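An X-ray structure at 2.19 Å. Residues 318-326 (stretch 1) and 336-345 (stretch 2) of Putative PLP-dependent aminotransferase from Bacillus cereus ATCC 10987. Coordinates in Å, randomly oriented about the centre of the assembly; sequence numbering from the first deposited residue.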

# COMPACT_ATOMS: atom_id res chain seq x y z
N TYR A 318 -7.80 -3.11 23.34
CA TYR A 318 -6.83 -3.80 22.50
C TYR A 318 -6.15 -4.95 23.30
O TYR A 318 -5.30 -4.67 24.15
CB TYR A 318 -5.79 -2.77 22.01
CG TYR A 318 -6.40 -1.80 21.03
CD1 TYR A 318 -6.87 -2.25 19.79
CD2 TYR A 318 -6.55 -0.44 21.33
CE1 TYR A 318 -7.46 -1.38 18.87
CE2 TYR A 318 -7.13 0.44 20.41
CZ TYR A 318 -7.60 -0.04 19.20
OH TYR A 318 -8.19 0.80 18.29
N PHE A 319 -6.44 -6.23 23.06
CA PHE A 319 -7.22 -6.77 21.98
C PHE A 319 -8.32 -7.65 22.54
O PHE A 319 -8.09 -8.78 22.96
CB PHE A 319 -6.29 -7.58 21.09
CG PHE A 319 -5.19 -6.78 20.55
CD1 PHE A 319 -5.44 -5.86 19.54
CD2 PHE A 319 -3.94 -6.86 21.11
CE1 PHE A 319 -4.43 -5.05 19.06
CE2 PHE A 319 -2.93 -6.05 20.63
CZ PHE A 319 -3.18 -5.14 19.62
N SER A 320 -9.52 -7.12 22.53
CA SER A 320 -10.66 -7.88 23.00
C SER A 320 -11.84 -7.39 22.20
O SER A 320 -12.26 -6.26 22.41
CB SER A 320 -10.86 -7.60 24.49
OG SER A 320 -12.06 -8.17 24.94
N PRO A 321 -12.37 -8.22 21.27
CA PRO A 321 -11.95 -9.59 20.97
C PRO A 321 -10.53 -9.70 20.46
O PRO A 321 -10.06 -8.83 19.71
CB PRO A 321 -12.90 -10.00 19.84
CG PRO A 321 -13.29 -8.69 19.19
CD PRO A 321 -13.49 -7.82 20.39
N SER A 322 -9.85 -10.77 20.86
CA SER A 322 -8.59 -11.11 20.25
C SER A 322 -8.86 -11.66 18.86
O SER A 322 -10.02 -11.97 18.53
CB SER A 322 -7.84 -12.15 21.09
OG SER A 322 -6.81 -11.53 21.81
N CYS A 323 -7.80 -11.83 18.06
CA CYS A 323 -7.96 -12.26 16.67
C CYS A 323 -8.77 -13.54 16.59
O CYS A 323 -9.68 -13.61 15.79
CB CYS A 323 -6.63 -12.40 15.91
SG CYS A 323 -5.82 -10.80 15.63
N HIS A 324 -8.43 -14.53 17.41
CA HIS A 324 -9.07 -15.83 17.34
C HIS A 324 -10.55 -15.71 17.67
O HIS A 324 -11.32 -16.60 17.33
CB HIS A 324 -8.38 -16.87 18.26
CG HIS A 324 -8.73 -16.76 19.72
ND1 HIS A 324 -8.11 -15.87 20.57
CD2 HIS A 324 -9.54 -17.52 20.50
CE1 HIS A 324 -8.56 -16.04 21.80
NE2 HIS A 324 -9.45 -17.02 21.78
N GLN A 325 -10.93 -14.63 18.34
CA GLN A 325 -12.34 -14.36 18.70
C GLN A 325 -13.11 -13.54 17.64
O GLN A 325 -14.33 -13.45 17.68
CB GLN A 325 -12.40 -13.65 20.07
CG GLN A 325 -11.70 -14.46 21.17
CD GLN A 325 -11.56 -13.71 22.46
OE1 GLN A 325 -11.33 -12.49 22.46
NE2 GLN A 325 -11.68 -14.43 23.60
N GLN A 326 -12.39 -12.92 16.71
CA GLN A 326 -13.01 -12.12 15.66
C GLN A 326 -13.48 -12.99 14.52
O GLN A 326 -12.87 -14.02 14.20
CB GLN A 326 -12.05 -11.06 15.13
CG GLN A 326 -11.77 -10.06 16.17
CD GLN A 326 -10.86 -8.96 15.76
OE1 GLN A 326 -10.89 -8.48 14.63
NE2 GLN A 326 -10.05 -8.53 16.69
N ASP A 336 -4.18 -24.45 22.80
CA ASP A 336 -5.03 -23.93 23.86
C ASP A 336 -4.70 -22.46 24.07
O ASP A 336 -3.52 -22.07 24.08
CB ASP A 336 -4.79 -24.69 25.16
CG ASP A 336 -5.70 -24.22 26.28
OD1 ASP A 336 -5.35 -23.25 26.99
OD2 ASP A 336 -6.77 -24.87 26.48
N LEU A 337 -5.73 -21.64 24.26
CA LEU A 337 -5.58 -20.18 24.36
C LEU A 337 -6.12 -19.62 25.69
O LEU A 337 -6.57 -18.47 25.79
CB LEU A 337 -6.24 -19.51 23.12
CG LEU A 337 -5.52 -19.75 21.78
CD1 LEU A 337 -6.21 -19.11 20.61
CD2 LEU A 337 -4.06 -19.24 21.87
N THR A 338 -6.02 -20.42 26.74
CA THR A 338 -6.56 -20.01 28.05
C THR A 338 -6.02 -18.68 28.57
O THR A 338 -6.76 -17.87 29.11
CB THR A 338 -6.35 -21.10 29.11
OG1 THR A 338 -7.08 -22.28 28.74
CG2 THR A 338 -6.80 -20.60 30.48
N ARG A 339 -4.72 -18.43 28.42
CA ARG A 339 -4.16 -17.16 28.89
C ARG A 339 -4.61 -15.97 28.04
O ARG A 339 -4.92 -14.88 28.58
CB ARG A 339 -2.65 -17.25 28.99
CG ARG A 339 -2.23 -18.21 30.06
CD ARG A 339 -0.76 -18.52 30.03
NE ARG A 339 -0.36 -19.41 28.93
CZ ARG A 339 0.90 -19.77 28.69
NH1 ARG A 339 1.88 -19.32 29.45
NH2 ARG A 339 1.19 -20.57 27.69
N THR A 340 -4.63 -16.17 26.71
CA THR A 340 -5.07 -15.11 25.78
C THR A 340 -6.50 -14.72 26.15
O THR A 340 -6.83 -13.55 26.23
CB THR A 340 -4.99 -15.58 24.28
OG1 THR A 340 -3.67 -16.08 23.99
CG2 THR A 340 -5.26 -14.42 23.31
N ASN A 341 -7.34 -15.70 26.42
CA ASN A 341 -8.72 -15.42 26.80
C ASN A 341 -8.80 -14.60 28.07
O ASN A 341 -9.58 -13.64 28.18
CB ASN A 341 -9.54 -16.71 26.96
CG ASN A 341 -9.78 -17.39 25.62
OD1 ASN A 341 -9.59 -16.77 24.57
ND2 ASN A 341 -10.20 -18.65 25.66
N LYS A 342 -8.00 -15.00 29.04
CA LYS A 342 -8.00 -14.31 30.31
C LYS A 342 -7.54 -12.85 30.12
O LYS A 342 -8.21 -11.93 30.58
CB LYS A 342 -7.13 -15.07 31.32
CG LYS A 342 -6.92 -14.36 32.64
CD LYS A 342 -8.22 -14.11 33.38
CE LYS A 342 -8.72 -15.35 34.04
NZ LYS A 342 -7.80 -15.68 35.19
N ILE A 343 -6.41 -12.64 29.44
CA ILE A 343 -5.90 -11.28 29.24
C ILE A 343 -6.89 -10.44 28.43
O ILE A 343 -6.97 -9.23 28.59
CB ILE A 343 -4.51 -11.31 28.55
CG1 ILE A 343 -3.47 -11.92 29.50
CG2 ILE A 343 -4.05 -9.89 28.08
CD1 ILE A 343 -3.32 -11.18 30.86
N ALA A 344 -7.65 -11.07 27.55
CA ALA A 344 -8.64 -10.37 26.73
C ALA A 344 -9.88 -10.03 27.57
O ALA A 344 -10.64 -9.17 27.17
CB ALA A 344 -9.02 -11.20 25.49
N LYS A 345 -10.07 -10.68 28.72
CA LYS A 345 -11.17 -10.27 29.64
C LYS A 345 -10.77 -9.13 30.57
O LYS A 345 -11.63 -8.49 31.16
CB LYS A 345 -11.62 -11.44 30.52
CG LYS A 345 -12.29 -12.56 29.76
O HOH W 1 -11.58 -13.40 26.46

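A loop lies against one side of a helix here. Stretch 1 is irregular apart from a short 3-10 segment at Cys323 to Gln325, whereas stretch 2 enters a helix at Thr338, with Leu337 in the N-cap position. The two run in opposite senses: Ser320 lies nearest Ala344, with 4.9 Å between their CA atoms, while His324 faces Leu337 at the start of the helix, CA to CA 9.0 Å. The wider spacing there leaves room for larger side chains.

Tyr318 stays out of reach. Phe319, which follows a cis peptide bond, leads its ring away from the helix and offers its backbone instead: Phe319 O sits 3.6 Å from Ala344 CB. The small methyl of Ala344 suits this place, since it lets the loop come close.

Ser320 points toward the helix, and its OG donates a hydrogen bond to Ala344 O at 2.8 Å. A short hydroxyl side chain fits the narrow gap and reaches a backbone carbonyl directly. Pro321, also preceded by a cis peptide bond, turns its ring away; its carbonyl oxygen accepts a 3.0 Å hydrogen bond from Gln326 NE2, which helps hold the loop's shape.

Ser322 turns back toward the helix. Its OG donates to Phe319 O at 3.2 Å, satisfying the hydroxyl within the loop, and the same OG packs 3.6 Å from Thr340 CG2. Thr340 thus presents a methyl here, while its own hydroxyl is bonded elsewhere in the structure. After Ser322, the 3-10 segment is supported by the bond from Gln325 N to Ser322 O (2.8 Å). Cys323 makes no contact with the helix.

His324 makes the most varied contacts. Leu337 CD1 lies over one face of its ring, 3.6 Å from the centroid and 14° off the normal, a CH-pi contact that pairs an aliphatic methyl with the aromatic cloud. At the ring edge, His324 NE2 donates to Asn341 OD1 at 2.8 Å, though the 124° angle makes this bond weak. An imidazole can thus serve apolar and polar neighbours together, and Thr340 CG2 adds a contact 4.0 Å from His324 CE1.

Gln325 uses its amide in two ways. Its OE1 accepts a 2.8 Å hydrogen bond from Ser322 N, bracing the loop, while its NE2 donates to a water at 3.0 Å. That water donates in turn to Asn341 O at 2.6 Å, bridging loop and helix. Gln326, finally, lies beyond reach of the helix.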